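Long-range contacts in SusD superfamily protein (Bacteroides vulgatus, PDB 3MYV), which probably binds polysaccharide at the outer membrane of the bacterium, helping in glycan uptake: residues Arg333-Tyr338 and Asn361-Arg366; Tyr61-Arg66 and Ser418-Val423; Leu119-Leu124 and Leu140-Ile145; Asn18-Leu23 and Gly111-Val116. All coordinates share one frame; numbering follows the deposited sequence.

Interaction 1 (Arg333-Tyr338 and Asn361-Arg366)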
loop_
_atom_site.group_PDB
_atom_site.type_symbol
_atom_site.label_atom_id
_atom_site.label_comp_id
_atom_site.label_asym_id
_atom_site.label_seq_id
_atom_site.Cartn_x
_atom_site.Cartn_y
_atom_site.Cartn_z
ATOM N N ARG A 333 5.422 6.177 -3.888
ATOM C CA ARG A 333 6.197 7.410 -3.957
ATOM C C ARG A 333 7.661 7.203 -3.627
ATOM O O ARG A 333 8.062 6.201 -3.015
ATOM C CB ARG A 333 5.592 8.519 -3.095
ATOM C CG ARG A 333 5.689 8.326 -1.580
ATOM C CD ARG A 333 5.079 9.524 -0.870
ATOM N NE ARG A 333 5.021 9.306 0.588
ATOM C CZ ARG A 333 5.803 9.913 1.473
ATOM N NH1 ARG A 333 6.745 10.772 1.081
ATOM N NH2 ARG A 333 5.655 9.658 2.767
ATOM N N LEU A 334 8.464 8.159 -4.058
ATOM C CA LEU A 334 9.938 8.074 -3.946
ATOM C C LEU A 334 10.496 7.810 -2.535
ATOM O O LEU A 334 11.424 7.048 -2.390
ATOM C CB LEU A 334 10.575 9.340 -4.564
ATOM C CG LEU A 334 12.100 9.389 -4.746
ATOM C CD1 LEU A 334 12.607 8.178 -5.572
ATOM C CD2 LEU A 334 12.560 10.722 -5.382
ATOM N N SER A 335 9.974 8.466 -1.502
ATOM C CA SER A 335 10.467 8.230 -0.137
ATOM C C SER A 335 10.428 6.742 0.246
ATOM O O SER A 335 11.336 6.246 0.906
ATOM C CB SER A 335 9.702 9.068 0.886
ATOM O OG SER A 335 9.925 10.475 0.737
ATOM N N GLU A 336 9.401 6.009 -0.183
ATOM C CA GLU A 336 9.377 4.570 0.115
ATOM C C GLU A 336 10.604 3.857 -0.431
ATOM O O GLU A 336 11.162 2.991 0.247
ATOM C CB GLU A 336 8.116 3.875 -0.409
ATOM C CG GLU A 336 8.031 2.423 0.043
ATOM C CD GLU A 336 6.957 1.588 -0.667
ATOM O OE1 GLU A 336 6.124 2.177 -1.371
ATOM O OE2 GLU A 336 6.943 0.355 -0.462
ATOM N N VAL A 337 11.007 4.202 -1.647
ATOM C CA VAL A 337 12.135 3.553 -2.291
ATOM C C VAL A 337 13.431 3.785 -1.494
ATOM O O VAL A 337 14.229 2.856 -1.303
ATOM C CB VAL A 337 12.299 4.004 -3.743
ATOM C CG1 VAL A 337 13.492 3.269 -4.397
ATOM C CG2 VAL A 337 11.008 3.780 -4.540
ATOM N N TYR A 338 13.620 5.003 -1.009
ATOM C CA TYR A 338 14.738 5.302 -0.109
ATOM C C TYR A 338 14.696 4.380 1.119
ATOM O O TYR A 338 15.710 3.810 1.515
ATOM C CB TYR A 338 14.722 6.774 0.316
ATOM C CG TYR A 338 15.335 7.731 -0.702
ATOM C CD1 TYR A 338 14.663 8.082 -1.877
ATOM C CD2 TYR A 338 16.577 8.307 -0.479
ATOM C CE1 TYR A 338 15.235 8.975 -2.801
ATOM C CE2 TYR A 338 17.159 9.178 -1.396
ATOM C CZ TYR A 338 16.488 9.503 -2.553
ATOM O OH TYR A 338 17.051 10.382 -3.452
ATOM N N ASN A 361 19.628 8.457 5.873
ATOM C CA ASN A 361 19.909 9.823 6.317
ATOM C C ASN A 361 19.261 10.871 5.455
ATOM O O ASN A 361 18.852 11.919 5.946
ATOM C CB ASN A 361 21.410 10.106 6.453
ATOM C CG ASN A 361 21.930 9.684 7.803
ATOM O OD1 ASN A 361 21.823 10.439 8.770
ATOM N ND2 ASN A 361 22.441 8.451 7.901
ATOM N N GLU A 362 19.170 10.610 4.159
ATOM C CA GLU A 362 18.466 11.563 3.293
ATOM C C GLU A 362 17.043 11.805 3.758
ATOM O O GLU A 362 16.563 12.959 3.757
ATOM C CB GLU A 362 18.444 11.082 1.866
ATOM C CG GLU A 362 18.111 12.187 0.906
ATOM C CD GLU A 362 19.322 12.992 0.520
ATOM O OE1 GLU A 362 20.346 12.358 0.192
ATOM O OE2 GLU A 362 19.233 14.243 0.514
ATOM N N ILE A 363 16.373 10.742 4.196
ATOM C CA ILE A 363 14.981 10.853 4.648
ATOM C C ILE A 363 14.932 11.466 6.059
ATOM O O ILE A 363 14.065 12.313 6.375
ATOM C CB ILE A 363 14.269 9.483 4.613
ATOM C CG1 ILE A 363 14.241 8.952 3.164
ATOM C CG2 ILE A 363 12.855 9.563 5.252
ATOM C CD1 ILE A 363 13.507 9.853 2.137
ATOM N N VAL A 364 15.854 11.038 6.918
ATOM C CA VAL A 364 15.920 11.554 8.288
ATOM C C VAL A 364 16.125 13.052 8.279
ATOM O O VAL A 364 15.449 13.790 8.992
ATOM C CB VAL A 364 17.012 10.819 9.081
ATOM C CG1 VAL A 364 17.336 11.535 10.421
ATOM C CG2 VAL A 364 16.555 9.358 9.289
ATOM N N LYS A 365 17.064 13.502 7.450
ATOM C CA LYS A 365 17.442 14.906 7.412
ATOM C C LYS A 365 16.435 15.770 6.684
ATOM O O LYS A 365 16.318 16.966 6.974
ATOM C CB LYS A 365 18.841 15.069 6.808
ATOM C CG LYS A 365 19.894 14.451 7.708
ATOM C CD LYS A 365 21.298 14.451 7.074
ATOM C CE LYS A 365 22.310 13.841 8.047
ATOM N NZ LYS A 365 23.697 13.814 7.469
ATOM N N ARG A 366 15.731 15.202 5.711
ATOM C CA ARG A 366 14.637 15.942 5.087
ATOM C C ARG A 366 13.559 16.200 6.140
ATOM O O ARG A 366 12.957 17.261 6.160
ATOM C CB ARG A 366 14.036 15.193 3.886
ATOM C CG ARG A 366 13.022 16.016 3.069
ATOM C CD ARG A 366 11.602 15.891 3.595
ATOM N NE ARG A 366 11.147 14.500 3.661
ATOM C CZ ARG A 366 10.754 13.757 2.619
ATOM N NH1 ARG A 366 10.713 14.258 1.373
ATOM N NH2 ARG A 366 10.363 12.494 2.824
#
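Arg366 turns the edge of its guanidinium toward Ser335: OG lies only 10° out of the plane of the group, and NH2 donates to it over 2.9 Å in a nearly straight bond, with 163° at the hydrogen. That same NH2 sits at the edge of the Arg333 guanidinium, near its plane. A further flat group, the Tyr338 ring, has Leu334 O of its own helix in plane at its edge, while Glu362 and Ile363 reach it obliquely. These residues join helices 334-348 and 350-367, which form a helical hairpin, in keeping with the TPR-like scaffold of the SusD family. Locally the axes lie 10.1 Å apart at 128°, splayed rather than strictly antiparallel.

Arg366 starts with CG anti to the backbone N, and bends at chi2 and chi3 fold the chain round to the facing helix, where NH2 stands 4.4 Å from NH1 of Arg333. These like charges are probably offset by Glu247 and Glu390, each salt-bridged to both arginines; Arg333 also pairs with Glu394, Arg366 NH1 also bonds Tyr229 O, and Glu247 bonds Ser335 OG. An alanine at Arg366 would probably leave Ser335 OG without its donor from the facing helix, Tyr229 O without this bond, and Glu247 and Glu390 each with one positive partner fewer.

Toward Tyr338 the contact turns to carbon packing. Tyr338 CB lies 3.6 Å from Ile363 CG1, and on the exposed side Glu362 CG comes within 3.9 Å of Tyr338 CE2. Ile363 CD1 bridges the two zones, 3.8 Å from Tyr338 CB and 3.9 Å from Ser335 OG.

Interaction 2 (Tyr61-Arg66 and Ser418-Val423)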
loop_
_atom_site.group_PDB
_atom_site.type_symbol
_atom_site.label_atom_id
_atom_site.label_comp_id
_atom_site.label_asym_id
_atom_site.label_seq_id
_atom_site.Cartn_x
_atom_site.Cartn_y
_atom_site.Cartn_z
ATOM N N TYR A 61 -9.314 -1.923 12.933
ATOM C CA TYR A 61 -8.627 -1.691 14.208
ATOM C C TYR A 61 -8.921 -2.788 15.223
ATOM O O TYR A 61 -8.029 -3.258 15.937
ATOM C CB TYR A 61 -9.075 -0.336 14.740
ATOM C CG TYR A 61 -8.627 0.005 16.125
ATOM C CD1 TYR A 61 -7.308 0.352 16.374
ATOM C CD2 TYR A 61 -9.540 0.103 17.163
ATOM C CE1 TYR A 61 -6.893 0.714 17.677
ATOM C CE2 TYR A 61 -9.148 0.470 18.446
ATOM C CZ TYR A 61 -7.826 0.781 18.693
ATOM O OH TYR A 61 -7.457 1.123 19.961
HETATM N N MSE A 62 -10.188 -3.185 15.281
HETATM C CA MSE A 62 -10.652 -4.185 16.242
HETATM C C MSE A 62 -10.488 -5.627 15.734
HETATM O O MSE A 62 -10.915 -6.569 16.407
HETATM C CB MSE A 62 -12.115 -3.909 16.582
HETATM C CG MSE A 62 -12.360 -2.567 17.268
HETATM SE SE MSE A 62 -11.481 -2.379 18.971
HETATM C CE MSE A 62 -12.442 -3.725 20.051
ATOM N N PHE A 63 -9.858 -5.815 14.572
ATOM C CA PHE A 63 -9.782 -7.158 13.931
ATOM C C PHE A 63 -11.134 -7.893 13.977
ATOM O O PHE A 63 -11.195 -9.093 14.181
ATOM C CB PHE A 63 -8.648 -8.021 14.509
ATOM C CG PHE A 63 -7.264 -7.505 14.158
ATOM C CD1 PHE A 63 -6.786 -6.316 14.716
ATOM C CD2 PHE A 63 -6.447 -8.199 13.256
ATOM C CE1 PHE A 63 -5.503 -5.799 14.362
ATOM C CE2 PHE A 63 -5.153 -7.717 12.908
ATOM C CZ PHE A 63 -4.685 -6.510 13.455
ATOM N N ASN A 64 -12.207 -7.141 13.730
ATOM C CA ASN A 64 -13.565 -7.677 13.756
ATOM C C ASN A 64 -13.922 -8.118 12.334
ATOM O O ASN A 64 -14.469 -7.337 11.559
ATOM C CB ASN A 64 -14.545 -6.605 14.258
ATOM C CG ASN A 64 -15.982 -7.066 14.220
ATOM O OD1 ASN A 64 -16.250 -8.238 13.994
ATOM N ND2 ASN A 64 -16.914 -6.140 14.397
ATOM N N HIS A 65 -13.548 -9.350 12.006
ATOM C CA HIS A 65 -13.735 -9.916 10.668
ATOM C C HIS A 65 -14.288 -11.332 10.794
ATOM O O HIS A 65 -13.832 -12.108 11.629
ATOM C CB HIS A 65 -12.411 -10.005 9.915
ATOM C CG HIS A 65 -11.610 -8.755 9.948
ATOM N ND1 HIS A 65 -12.000 -7.617 9.280
ATOM C CD2 HIS A 65 -10.415 -8.472 10.522
ATOM C CE1 HIS A 65 -11.101 -6.667 9.485
ATOM N NE2 HIS A 65 -10.129 -7.161 10.234
ATOM N N ARG A 66 -15.230 -11.685 9.932
ATOM C CA ARG A 66 -15.703 -13.070 9.903
ATOM C C ARG A 66 -16.091 -13.538 8.501
ATOM O O ARG A 66 -16.298 -12.721 7.601
ATOM C CB ARG A 66 -16.842 -13.257 10.891
ATOM C CG ARG A 66 -17.986 -12.340 10.678
ATOM C CD ARG A 66 -19.006 -12.454 11.812
ATOM N NE ARG A 66 -20.344 -12.226 11.286
ATOM C CZ ARG A 66 -20.937 -11.038 11.178
ATOM N NH1 ARG A 66 -20.331 -9.924 11.596
ATOM N NH2 ARG A 66 -22.157 -10.964 10.664
ATOM N N SER A 418 -10.859 -3.163 24.755
ATOM C CA SER A 418 -10.844 -4.442 24.081
ATOM C C SER A 418 -10.027 -4.510 22.808
ATOM O O SER A 418 -10.079 -5.525 22.126
ATOM C CB SER A 418 -12.269 -4.929 23.822
ATOM O OG SER A 418 -12.944 -5.089 25.051
ATOM N N VAL A 419 -9.244 -3.475 22.501
ATOM C CA VAL A 419 -8.288 -3.570 21.390
ATOM C C VAL A 419 -7.362 -4.780 21.632
ATOM O O VAL A 419 -7.070 -5.132 22.792
ATOM C CB VAL A 419 -7.453 -2.294 21.209
ATOM C CG1 VAL A 419 -6.566 -2.025 22.441
ATOM C CG2 VAL A 419 -6.617 -2.387 19.913
ATOM N N ASP A 420 -6.955 -5.439 20.556
ATOM C CA ASP A 420 -5.948 -6.502 20.658
ATOM C C ASP A 420 -4.584 -5.858 20.914
ATOM O O ASP A 420 -4.021 -5.180 20.046
ATOM C CB ASP A 420 -5.912 -7.366 19.394
ATOM C CG ASP A 420 -7.178 -8.162 19.198
ATOM O OD1 ASP A 420 -7.427 -9.135 19.943
ATOM O OD2 ASP A 420 -7.940 -7.793 18.306
ATOM N N GLU A 421 -4.046 -6.066 22.111
ATOM C CA GLU A 421 -2.884 -5.295 22.553
ATOM C C GLU A 421 -1.548 -5.777 22.002
ATOM O O GLU A 421 -0.574 -5.021 21.982
ATOM C CB GLU A 421 -2.817 -5.279 24.085
ATOM C CG GLU A 421 -3.974 -4.538 24.733
ATOM C CD GLU A 421 -3.805 -4.348 26.222
ATOM O OE1 GLU A 421 -2.903 -4.961 26.829
ATOM O OE2 GLU A 421 -4.578 -3.572 26.784
ATOM N N GLU A 422 -1.477 -7.045 21.610
ATOM C CA GLU A 422 -0.281 -7.585 20.973
ATOM C C GLU A 422 -0.688 -8.390 19.759
ATOM O O GLU A 422 -1.506 -9.311 19.863
ATOM C CB GLU A 422 0.518 -8.460 21.949
ATOM C CG GLU A 422 1.055 -7.658 23.113
ATOM C CD GLU A 422 2.077 -8.404 23.958
ATOM O OE1 GLU A 422 2.149 -9.646 23.899
ATOM O OE2 GLU A 422 2.814 -7.724 24.702
ATOM N N VAL A 423 -0.176 -8.004 18.599
ATOM C CA VAL A 423 -0.478 -8.696 17.339
ATOM C C VAL A 423 0.835 -9.094 16.678
ATOM O O VAL A 423 1.745 -8.268 16.528
ATOM C CB VAL A 423 -1.300 -7.810 16.402
ATOM C CG1 VAL A 423 -1.397 -8.439 14.996
ATOM C CG2 VAL A 423 -2.690 -7.557 17.022
HETATM O O HOH W 1 -7.694 -5.198 17.919
HETATM O O HOH W 2 -10.124 -9.203 18.037
#
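Tyr61 and Val419 cross at about a right angle, with the CG2 methyl of Val419 3.6 Å from Tyr61 CZ. Tyr61 is the last residue of helix 56-61, and the helix ends in a Schellman motif whose C-prime residue is Phe63, with phi at +44°. The ending faces the loop that leads into strand 422-423. The hydroxyl of Tyr61 bonds His415 and Leu416 just before that loop, which fixes the phenol end of the ring beside Val419.

Met62 and Phe63 continue the contact along the turn. The selenomethionine Met62 is bent at chi2 and chi3, and its CE lies 3.6 Å from Ser418 O, on the more exposed margin. Phe63 reaches toward Val423 tip to tip, CZ to CG1 at 4.1 Å, and its ring stands almost perpendicular to the Asp420 carboxylate, the planes being 89° apart. Arg410 ties the two sides together by bonding both Tyr61 O and Asp420 O.

No direct hydrogen bond crosses between the segments; water carries the polar part. Asp420 OD2 and Met62 O, both acceptors here, are joined by one water that donates to each, at 2.6 Å and a longer 3.2 Å. A second water accepts from Asp420 N at 2.7 Å and donates to Tyr61 O at 2.8 Å; its other hydrogen goes to Asp420 OD2, 2.6 Å away.

Interaction 3 (Leu119-Leu124 and Leu140-Ile145)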
loop_
_atom_site.group_PDB
_atom_site.type_symbol
_atom_site.label_atom_id
_atom_site.label_comp_id
_atom_site.label_asym_id
_atom_site.label_seq_id
_atom_site.Cartn_x
_atom_site.Cartn_y
_atom_site.Cartn_z
ATOM N N LEU A 119 -0.062 -6.057 -8.782
ATOM C CA LEU A 119 -0.491 -5.321 -7.593
ATOM C C LEU A 119 -1.706 -5.963 -6.903
ATOM O O LEU A 119 -1.697 -6.193 -5.679
ATOM C CB LEU A 119 -0.804 -3.870 -7.973
ATOM C CG LEU A 119 -1.249 -2.951 -6.842
ATOM C CD1 LEU A 119 -0.227 -2.994 -5.696
ATOM C CD2 LEU A 119 -1.414 -1.526 -7.379
ATOM N N CYS A 120 -2.719 -6.306 -7.698
ATOM C CA CYS A 120 -3.924 -6.927 -7.176
ATOM C C CYS A 120 -3.589 -8.246 -6.490
ATOM O O CYS A 120 -4.005 -8.507 -5.350
ATOM C CB CYS A 120 -4.912 -7.192 -8.301
ATOM S SG CYS A 120 -5.697 -5.685 -8.922
ATOM N N GLN A 121 -2.836 -9.089 -7.176
ATOM C CA GLN A 121 -2.504 -10.389 -6.570
ATOM C C GLN A 121 -1.656 -10.221 -5.321
ATOM O O GLN A 121 -1.800 -10.988 -4.335
ATOM C CB GLN A 121 -1.849 -11.312 -7.587
ATOM C CG GLN A 121 -1.796 -12.788 -7.079
ATOM C CD GLN A 121 -3.165 -13.459 -7.106
ATOM O OE1 GLN A 121 -3.799 -13.536 -8.168
ATOM N NE2 GLN A 121 -3.590 -14.027 -5.951
ATOM N N PHE A 122 -0.759 -9.232 -5.329
ATOM C CA PHE A 122 0.096 -8.961 -4.158
ATOM C C PHE A 122 -0.738 -8.569 -2.945
ATOM O O PHE A 122 -0.565 -9.117 -1.858
ATOM C CB PHE A 122 1.148 -7.888 -4.487
ATOM C CG PHE A 122 1.943 -7.395 -3.283
ATOM C CD1 PHE A 122 2.791 -8.250 -2.590
ATOM C CD2 PHE A 122 1.899 -6.068 -2.897
ATOM C CE1 PHE A 122 3.537 -7.786 -1.500
ATOM C CE2 PHE A 122 2.654 -5.598 -1.824
ATOM C CZ PHE A 122 3.481 -6.468 -1.129
ATOM N N ASP A 123 -1.677 -7.649 -3.151
ATOM C CA ASP A 123 -2.570 -7.230 -2.084
ATOM C C ASP A 123 -3.400 -8.396 -1.535
ATOM O O ASP A 123 -3.448 -8.613 -0.313
ATOM C CB ASP A 123 -3.437 -6.070 -2.560
ATOM C CG ASP A 123 -2.647 -4.752 -2.648
ATOM O OD1 ASP A 123 -1.596 -4.646 -1.969
ATOM O OD2 ASP A 123 -3.069 -3.842 -3.405
ATOM N N LEU A 124 -3.969 -9.206 -2.427
ATOM C CA LEU A 124 -4.660 -10.434 -1.992
ATOM C C LEU A 124 -3.770 -11.353 -1.173
ATOM O O LEU A 124 -4.239 -11.970 -0.206
ATOM C CB LEU A 124 -5.238 -11.215 -3.173
ATOM C CG LEU A 124 -6.457 -10.569 -3.845
ATOM C CD1 LEU A 124 -6.696 -11.155 -5.269
ATOM C CD2 LEU A 124 -7.715 -10.683 -2.968
ATOM N N LEU A 140 -1.263 -20.852 2.885
ATOM C CA LEU A 140 -2.111 -20.597 1.762
ATOM C C LEU A 140 -2.342 -19.107 1.615
ATOM O O LEU A 140 -2.597 -18.397 2.587
ATOM C CB LEU A 140 -3.467 -21.330 1.901
ATOM C CG LEU A 140 -3.439 -22.867 1.881
ATOM C CD1 LEU A 140 -4.846 -23.390 2.142
ATOM C CD2 LEU A 140 -2.936 -23.457 0.557
ATOM N N GLY A 141 -2.255 -18.650 0.376
ATOM C CA GLY A 141 -2.690 -17.329 0.004
ATOM C C GLY A 141 -4.111 -17.318 -0.503
ATOM O O GLY A 141 -4.954 -18.096 -0.075
ATOM N N ALA A 142 -4.392 -16.381 -1.398
ATOM C CA ALA A 142 -5.677 -16.347 -2.067
ATOM C C ALA A 142 -5.585 -17.294 -3.266
ATOM O O ALA A 142 -4.490 -17.767 -3.619
ATOM C CB ALA A 142 -5.971 -14.939 -2.538
ATOM N N PRO A 143 -6.726 -17.575 -3.910
ATOM C CA PRO A 143 -6.649 -18.169 -5.244
ATOM C C PRO A 143 -5.784 -17.289 -6.151
ATOM O O PRO A 143 -5.797 -16.051 -6.024
ATOM C CB PRO A 143 -8.118 -18.184 -5.705
ATOM C CG PRO A 143 -8.882 -18.241 -4.477
ATOM C CD PRO A 143 -8.118 -17.411 -3.469
ATOM N N LEU A 144 -5.011 -17.927 -7.021
ATOM C CA LEU A 144 -3.983 -17.251 -7.801
ATOM C C LEU A 144 -4.451 -17.074 -9.236
ATOM O O LEU A 144 -4.586 -18.068 -9.973
ATOM C CB LEU A 144 -2.702 -18.103 -7.748
ATOM C CG LEU A 144 -1.493 -17.603 -8.553
ATOM C CD1 LEU A 144 -1.158 -16.188 -8.174
ATOM C CD2 LEU A 144 -0.269 -18.541 -8.375
ATOM N N ILE A 145 -4.709 -15.838 -9.656
ATOM C CA ILE A 145 -5.180 -15.571 -11.029
ATOM C C ILE A 145 -3.977 -15.326 -11.927
ATOM O O ILE A 145 -3.631 -14.176 -12.282
ATOM C CB ILE A 145 -6.189 -14.386 -11.082
ATOM C CG1 ILE A 145 -7.228 -14.505 -9.946
ATOM C CG2 ILE A 145 -6.899 -14.314 -12.424
ATOM C CD1 ILE A 145 -7.992 -15.856 -9.889
HETATM O O HOH W 3 -2.468 -14.920 -3.034
#
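Gln121 meets the chain at Pro143-Ile145 with both ends of its amide. CG is anti to the backbone N (chi1 -167°) and a bend at chi2 (73°) brings CD to the facing chain. NE2 then donates to Pro143 O at 3.0 Å, and OE1 accepts from Ile145 N at 2.9 Å. Both bonds are nearly straight at the hydrogen. Ile145 N approaches from above the carbonyl plane of Gln121, 42° out of it, while Pro143 O stays close to the amide plane. Held at both ends, the amide has little freedom to rotate.

Leu144, between the two gripped peptides, has CG anti to its backbone N and turns at chi2 to set CD1 against the glutamine, crossing it at about a right angle, 3.6 Å from CD. One turn further along the helix, Leu124 CB packs on Ala142 CB at 3.8 Å. A water accepts from Ala142 N at 2.9 Å and, over a longer distance, from Gln121 NE2.

A leucine in place of Gln121 would probably leave Pro143 O and Ile145 N, in a buried contact, without these hydrogen-bonding partners and the water with one fewer.

The two bonds, to the C=O and N-H that flank Leu144, loosely recall the pairing of a parallel strand, though the chain here is loop. They fasten helix 103-128 to the chain that turns a corner at Ala142 as it leaves a short strand paired antiparallel with 157-159, within the helical scaffold of the SusD fold.

Interaction 4 (Asn18-Leu23 and Gly111-Val116)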
loop_
_atom_site.group_PDB
_atom_site.type_symbol
_atom_site.label_atom_id
_atom_site.label_comp_id
_atom_site.label_asym_id
_atom_site.label_seq_id
_atom_site.Cartn_x
_atom_site.Cartn_y
_atom_site.Cartn_z
ATOM N N ASN A 18 -8.396 2.449 -23.175
ATOM C CA ASN A 18 -9.640 2.666 -22.425
ATOM C C ASN A 18 -9.962 1.543 -21.463
ATOM O O ASN A 18 -10.396 1.804 -20.333
ATOM C CB ASN A 18 -10.823 2.893 -23.369
ATOM C CG ASN A 18 -10.703 4.200 -24.150
ATOM O OD1 ASN A 18 -10.086 5.167 -23.691
ATOM N ND2 ASN A 18 -11.277 4.221 -25.337
ATOM N N ALA A 19 -9.740 0.300 -21.891
ATOM C CA ALA A 19 -9.942 -0.847 -21.009
ATOM C C ALA A 19 -8.987 -0.743 -19.810
ATOM O O ALA A 19 -9.383 -0.969 -18.657
ATOM C CB ALA A 19 -9.717 -2.175 -21.773
ATOM N N VAL A 20 -7.724 -0.395 -20.079
ATOM C CA VAL A 20 -6.713 -0.322 -19.010
ATOM C C VAL A 20 -7.097 0.781 -18.035
ATOM O O VAL A 20 -7.089 0.562 -16.819
ATOM C CB VAL A 20 -5.258 -0.156 -19.560
ATOM C CG1 VAL A 20 -4.264 0.138 -18.421
ATOM C CG2 VAL A 20 -4.855 -1.431 -20.338
ATOM N N ASN A 21 -7.526 1.926 -18.573
ATOM C CA ASN A 21 -8.046 3.019 -17.752
ATOM C C ASN A 21 -9.157 2.554 -16.777
ATOM O O ASN A 21 -9.161 2.931 -15.592
ATOM C CB ASN A 21 -8.555 4.135 -18.671
ATOM C CG ASN A 21 -8.471 5.485 -18.041
ATOM O OD1 ASN A 21 -7.389 6.037 -17.900
ATOM N ND2 ASN A 21 -9.618 6.025 -17.644
ATOM N N GLY A 22 -10.068 1.718 -17.268
ATOM C CA GLY A 22 -11.170 1.146 -16.463
ATOM C C GLY A 22 -10.699 0.302 -15.275
ATOM O O GLY A 22 -11.378 0.206 -14.245
ATOM N N LEU A 23 -9.548 -0.337 -15.419
ATOM C CA LEU A 23 -8.949 -1.067 -14.294
ATOM C C LEU A 23 -8.661 -0.104 -13.132
ATOM O O LEU A 23 -8.940 -0.415 -11.974
ATOM C CB LEU A 23 -7.675 -1.790 -14.711
ATOM C CG LEU A 23 -7.714 -2.782 -15.882
ATOM C CD1 LEU A 23 -6.273 -3.266 -16.159
ATOM C CD2 LEU A 23 -8.675 -3.961 -15.623
ATOM N N GLY A 111 2.229 -4.376 -20.731
ATOM C CA GLY A 111 3.055 -4.328 -19.520
ATOM C C GLY A 111 2.332 -3.716 -18.337
ATOM O O GLY A 111 2.416 -4.207 -17.187
ATOM N N GLU A 112 1.604 -2.642 -18.617
ATOM C CA GLU A 112 0.900 -1.914 -17.571
ATOM C C GLU A 112 -0.211 -2.788 -16.998
ATOM O O GLU A 112 -0.401 -2.830 -15.796
ATOM C CB GLU A 112 0.331 -0.595 -18.116
ATOM C CG GLU A 112 -0.347 0.246 -17.055
ATOM C CD GLU A 112 -0.972 1.538 -17.570
ATOM O OE1 GLU A 112 -0.849 1.848 -18.781
ATOM O OE2 GLU A 112 -1.604 2.247 -16.742
ATOM N N THR A 113 -0.929 -3.488 -17.874
ATOM C CA THR A 113 -1.952 -4.452 -17.451
ATOM C C THR A 113 -1.359 -5.546 -16.553
ATOM O O THR A 113 -1.942 -5.924 -15.539
ATOM C CB THR A 113 -2.644 -5.084 -18.673
ATOM O OG1 THR A 113 -3.220 -4.046 -19.488
ATOM C CG2 THR A 113 -3.734 -6.099 -18.240
HETATM N N MSE A 114 -0.180 -6.041 -16.904
HETATM C CA MSE A 114 0.502 -7.012 -16.071
HETATM C C MSE A 114 0.883 -6.404 -14.728
HETATM O O MSE A 114 0.856 -7.109 -13.722
HETATM C CB MSE A 114 1.732 -7.590 -16.780
HETATM C CG MSE A 114 1.405 -8.388 -18.040
HETATM SE SE MSE A 114 2.987 -8.790 -19.105
HETATM C CE MSE A 114 3.816 -10.032 -17.933
ATOM N N ALA A 115 1.273 -5.127 -14.702
ATOM C CA ALA A 115 1.607 -4.449 -13.425
ATOM C C ALA A 115 0.361 -4.383 -12.510
ATOM O O ALA A 115 0.450 -4.634 -11.309
ATOM C CB ALA A 115 2.169 -3.027 -13.707
ATOM N N VAL A 116 -0.788 -4.032 -13.089
ATOM C CA VAL A 116 -2.077 -4.055 -12.368
ATOM C C VAL A 116 -2.369 -5.446 -11.776
ATOM O O VAL A 116 -2.684 -5.587 -10.590
ATOM C CB VAL A 116 -3.239 -3.525 -13.246
ATOM C CG1 VAL A 116 -4.583 -3.664 -12.503
ATOM C CG2 VAL A 116 -2.994 -2.023 -13.649
#
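Leu23 and Val116 make the purely apolar part of this contact, crossing obliquely with Leu23 CD1 4.0 Å from Val116 CG1. The same CD1 lies 4.3 Å from Thr113 CG2, so one methyl serves two residues a turn apart on helix 103-128.

Contacts of methyls with polar groups come one turn earlier, at Val20. Its CG1, anti to the backbone N (chi1 171°), lies 3.7 Å from Glu112 CD and 3.8 Å from each carboxylate oxygen. Its other methyl, CG2, comes as close as 3.2 Å to Thr113 OG1, a tight approach.

Hydrogen bonds do not cross between the segments; the polar ends find partners around them. Glu112 OE2 takes a salt bridge from Arg186 and a bond with Tyr24 OH, the latter on helix 13-27 itself, and Thr113 OG1 bonds Leu109 O on its own helix.

The local axes, 10.5 Å apart, run nearly parallel at 19°, and helix 77-94 packs against both: Ile89 touches Ala19 and Thr113, Glu85 touches Leu23, and Ile82 touches Val116. Helix 160-177 packs on helix 103-128 through Met114 and Ala115.

Overall arrangement
Interactions 3 and 4 share helix 103-128 and have centres 17 Å apart: its earlier part packs on helix 13-27, and its later part holds the chain at 140-145. Both lie in the N-terminal part of the sequence. Interaction 1 joins helices 334-348 and 350-367 much later in the chain, across the chain's centre from interaction 3, with centres 29 Å apart. Interaction 2 spans the largest sequence separation, 352 residues, bringing the end of helix 56-61 to the loop and start of strand 422-423; interactions 1 and 3 fall within that span, whereas interaction 4 crosses it. Interactions 1, 3 and 4 are thus contacts within the N-terminal or the C-terminal region, and interaction 2 brings the two regions together.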